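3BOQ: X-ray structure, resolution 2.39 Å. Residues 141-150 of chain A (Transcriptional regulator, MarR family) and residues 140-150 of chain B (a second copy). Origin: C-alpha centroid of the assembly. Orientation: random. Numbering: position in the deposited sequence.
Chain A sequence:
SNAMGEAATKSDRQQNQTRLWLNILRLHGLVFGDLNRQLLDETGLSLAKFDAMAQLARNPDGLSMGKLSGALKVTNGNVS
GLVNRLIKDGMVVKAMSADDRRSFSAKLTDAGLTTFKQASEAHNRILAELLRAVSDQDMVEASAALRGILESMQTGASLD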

# COMPACT_ATOMS: atom_id res chain seq x y z
N GLU A 141 7.54 16.30 9.57
CA GLU A 141 6.52 16.02 10.59
C GLU A 141 5.75 14.71 10.37
O GLU A 141 5.49 14.02 11.34
N ALA A 142 5.38 14.40 9.12
CA ALA A 142 4.77 13.09 8.80
C ALA A 142 5.70 11.96 9.23
O ALA A 142 5.29 11.00 9.84
N SER A 143 6.96 12.08 8.89
CA SER A 143 7.85 10.98 9.03
C SER A 143 8.13 10.78 10.53
O SER A 143 8.25 9.66 11.02
N ALA A 144 8.21 11.88 11.28
CA ALA A 144 8.46 11.81 12.71
C ALA A 144 7.24 11.15 13.41
O ALA A 144 7.41 10.32 14.31
N ALA A 145 6.04 11.53 12.98
CA ALA A 145 4.83 10.96 13.56
C ALA A 145 4.73 9.51 13.14
O ALA A 145 4.31 8.69 13.92
N LEU A 146 5.11 9.19 11.89
CA LEU A 146 4.99 7.81 11.41
C LEU A 146 5.95 6.86 12.09
O LEU A 146 5.56 5.74 12.36
N ARG A 147 7.18 7.30 12.36
CA ARG A 147 8.12 6.57 13.23
C ARG A 147 7.59 6.35 14.66
O ARG A 147 7.75 5.28 15.21
N GLY A 148 6.95 7.36 15.26
CA GLY A 148 6.30 7.22 16.57
C GLY A 148 5.33 6.06 16.56
O GLY A 148 5.37 5.19 17.43
N ILE A 149 4.49 6.03 15.54
CA ILE A 149 3.41 5.04 15.35
C ILE A 149 4.02 3.66 15.19
O ILE A 149 3.58 2.70 15.81
N LEU A 150 5.04 3.57 14.36
CA LEU A 150 5.64 2.31 14.03
C LEU A 150 6.35 1.69 15.22
O LEU A 150 6.32 0.48 15.38
N VAL B 140 -3.06 11.98 15.04
CA VAL B 140 -3.47 13.34 14.68
C VAL B 140 -2.35 14.08 13.93
O VAL B 140 -2.61 14.71 12.91
N GLU B 141 -1.10 13.97 14.40
CA GLU B 141 0.03 14.66 13.76
C GLU B 141 0.43 14.06 12.41
O GLU B 141 0.73 14.82 11.48
N ALA B 142 0.46 12.72 12.30
CA ALA B 142 0.67 12.02 11.03
C ALA B 142 -0.42 12.47 10.06
O ALA B 142 -0.14 12.93 8.96
N SER B 143 -1.66 12.38 10.50
CA SER B 143 -2.72 12.74 9.63
C SER B 143 -2.68 14.21 9.15
O SER B 143 -2.88 14.47 7.97
N ALA B 144 -2.43 15.17 10.05
CA ALA B 144 -2.39 16.56 9.65
C ALA B 144 -1.25 16.83 8.65
O ALA B 144 -1.38 17.65 7.75
N ALA B 145 -0.12 16.14 8.84
CA ALA B 145 1.01 16.23 7.91
C ALA B 145 0.69 15.57 6.56
O ALA B 145 0.93 16.14 5.53
N LEU B 146 0.12 14.37 6.57
CA LEU B 146 -0.19 13.69 5.30
C LEU B 146 -1.23 14.44 4.45
O LEU B 146 -1.11 14.50 3.23
N ARG B 147 -2.26 14.98 5.12
CA ARG B 147 -3.24 15.83 4.48
C ARG B 147 -2.56 17.05 3.86
O ARG B 147 -2.95 17.48 2.77
N GLY B 148 -1.57 17.63 4.54
CA GLY B 148 -0.80 18.74 3.99
C GLY B 148 -0.04 18.35 2.72
O GLY B 148 -0.08 19.07 1.74
N ILE B 149 0.65 17.19 2.76
CA ILE B 149 1.33 16.59 1.61
C ILE B 149 0.39 16.38 0.42
O ILE B 149 0.67 16.82 -0.68
N LEU B 150 -0.76 15.75 0.69
CA LEU B 150 -1.77 15.47 -0.32
C LEU B 150 -2.28 16.74 -0.99
O LEU B 150 -2.29 16.81 -2.21

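The two stretches are helical throughout, and both helices extend beyond them. They run roughly antiparallel, crossing obliquely, with 147° between their N-to-C directions, and their axes approach to 8.0 Å. Small residues allow this closeness. The nearest CA atoms, those of A142(A) and A142(B), lie 4.8 Å apart.

The contact is almost symmetric. The CB of A145(B) points toward chain A and rests against the backbone at the start of the other stretch, 3.4 Å from A142(A) N and 4.0 Å from E141(A) C. The CB of A145(A) does the same on chain B, 3.4 Å from A142(B) N and 4.0 Å from E141(B) C. Each methyl is thus a small bump seated on the backbone between E141 and A142 of the partner. It also meets the alanine methyl beside that backbone: CB of A142(A) to CB of A145(B) is 3.7 Å, and CB of A145(A) to CB of A142(B) is 3.7 Å.

Each A142 points sideways, yet is the residue most covered in its stretch. Its methyl sits in a pocket made by A145, L146 and I149 of the partner. A142(A) CB lies 4.0 Å from L146(B) CD2 and 4.0 Å from I149(B) CD1. In the equivalent contact with the chains exchanged, A142(B) CB lies 4.0 Å from L146(A) CD2 and 3.8 Å from I149(A) CD1. All four larger side chains are m at chi1 and t at chi2. Both leucines leave the backbone sideways, but their ends come nearer the partner; both isoleucines start toward it.

E141(A) and E141(B) border the contact. Their CB atoms lie 4.2 Å from the CB atoms of A145(B) and A145(A), respectively. Each carboxylate has a hydrogen bond elsewhere in the structure. No hydrogen bond crosses between the stretches; the methyl, leucine and isoleucine side-chain contacts are apolar. S143(A) and S143(B) point away.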

# COMPACT_ATOMS: atom_id res chain seq x y z
CB GLU A 141 5.54 17.19 10.74
CG GLU A 141 6.08 18.35 11.59
CD GLU A 141 5.45 19.68 11.24
OE1 GLU A 141 4.53 19.69 10.38
OE2 GLU A 141 5.87 20.72 11.81
CB ALA A 142 4.48 12.95 7.30
CB SER A 143 9.10 11.32 8.22
OG SER A 143 10.09 10.36 8.39
CB ALA A 144 8.76 13.20 13.29
CB ALA A 145 3.58 11.74 13.13
CB LEU A 146 5.12 7.70 9.90
CG LEU A 146 4.01 8.32 9.06
CD1 LEU A 146 4.40 8.27 7.57
CD2 LEU A 146 2.68 7.65 9.30
CB ARG A 147 9.51 7.24 13.24
CG ARG A 147 10.21 7.20 11.89
CD ARG A 147 11.72 7.64 11.91
NE ARG A 147 11.96 8.97 12.52
CZ ARG A 147 11.95 10.15 11.89
NH1 ARG A 147 11.71 10.25 10.58
NH2 ARG A 147 12.18 11.26 12.59
CB ILE A 149 2.59 5.39 14.08
CG1 ILE A 149 1.87 6.73 14.29
CG2 ILE A 149 1.60 4.25 13.71
CD1 ILE A 149 1.06 7.29 13.09
CB LEU A 150 6.60 2.47 12.85
CG LEU A 150 5.98 2.52 11.45
CD1 LEU A 150 6.93 3.21 10.46
CD2 LEU A 150 5.61 1.10 11.00
CB VAL B 140 -3.98 14.13 15.93
CG1 VAL B 140 -4.31 15.56 15.58
CG2 VAL B 140 -5.22 13.46 16.52
CB GLU B 141 1.22 14.81 14.72
CG GLU B 141 0.89 15.79 15.86
CD GLU B 141 1.94 15.87 16.95
OE1 GLU B 141 2.80 14.96 17.05
OE2 GLU B 141 1.91 16.84 17.73
CB ALA B 142 0.60 10.52 11.22
CB SER B 143 -4.05 12.46 10.29
OG SER B 143 -4.84 11.77 9.39
CB ALA B 144 -2.28 17.49 10.87
CB ALA B 145 2.29 15.67 8.54
CB LEU B 146 -0.65 12.28 5.56
CG LEU B 146 0.31 11.31 6.22
CD1 LEU B 146 -0.46 10.02 6.53
CD2 LEU B 146 1.56 11.01 5.36
CB ARG B 147 -4.33 16.25 5.50
CG ARG B 147 -5.26 17.33 4.98
CD ARG B 147 -6.45 17.68 5.93
NE ARG B 147 -6.05 18.04 7.30
CZ ARG B 147 -6.31 19.21 7.90
NH1 ARG B 147 -6.99 20.18 7.27
NH2 ARG B 147 -5.90 19.42 9.16
CB ILE B 149 2.00 15.26 2.01
CG1 ILE B 149 3.15 15.53 3.00
CG2 ILE B 149 2.58 14.54 0.79
CD1 ILE B 149 3.81 14.30 3.56
CB LEU B 150 -2.93 14.68 0.27
CG LEU B 150 -2.57 13.25 0.65
CD1 LEU B 150 -3.64 12.61 1.55
CD2 LEU B 150 -2.39 12.47 -0.63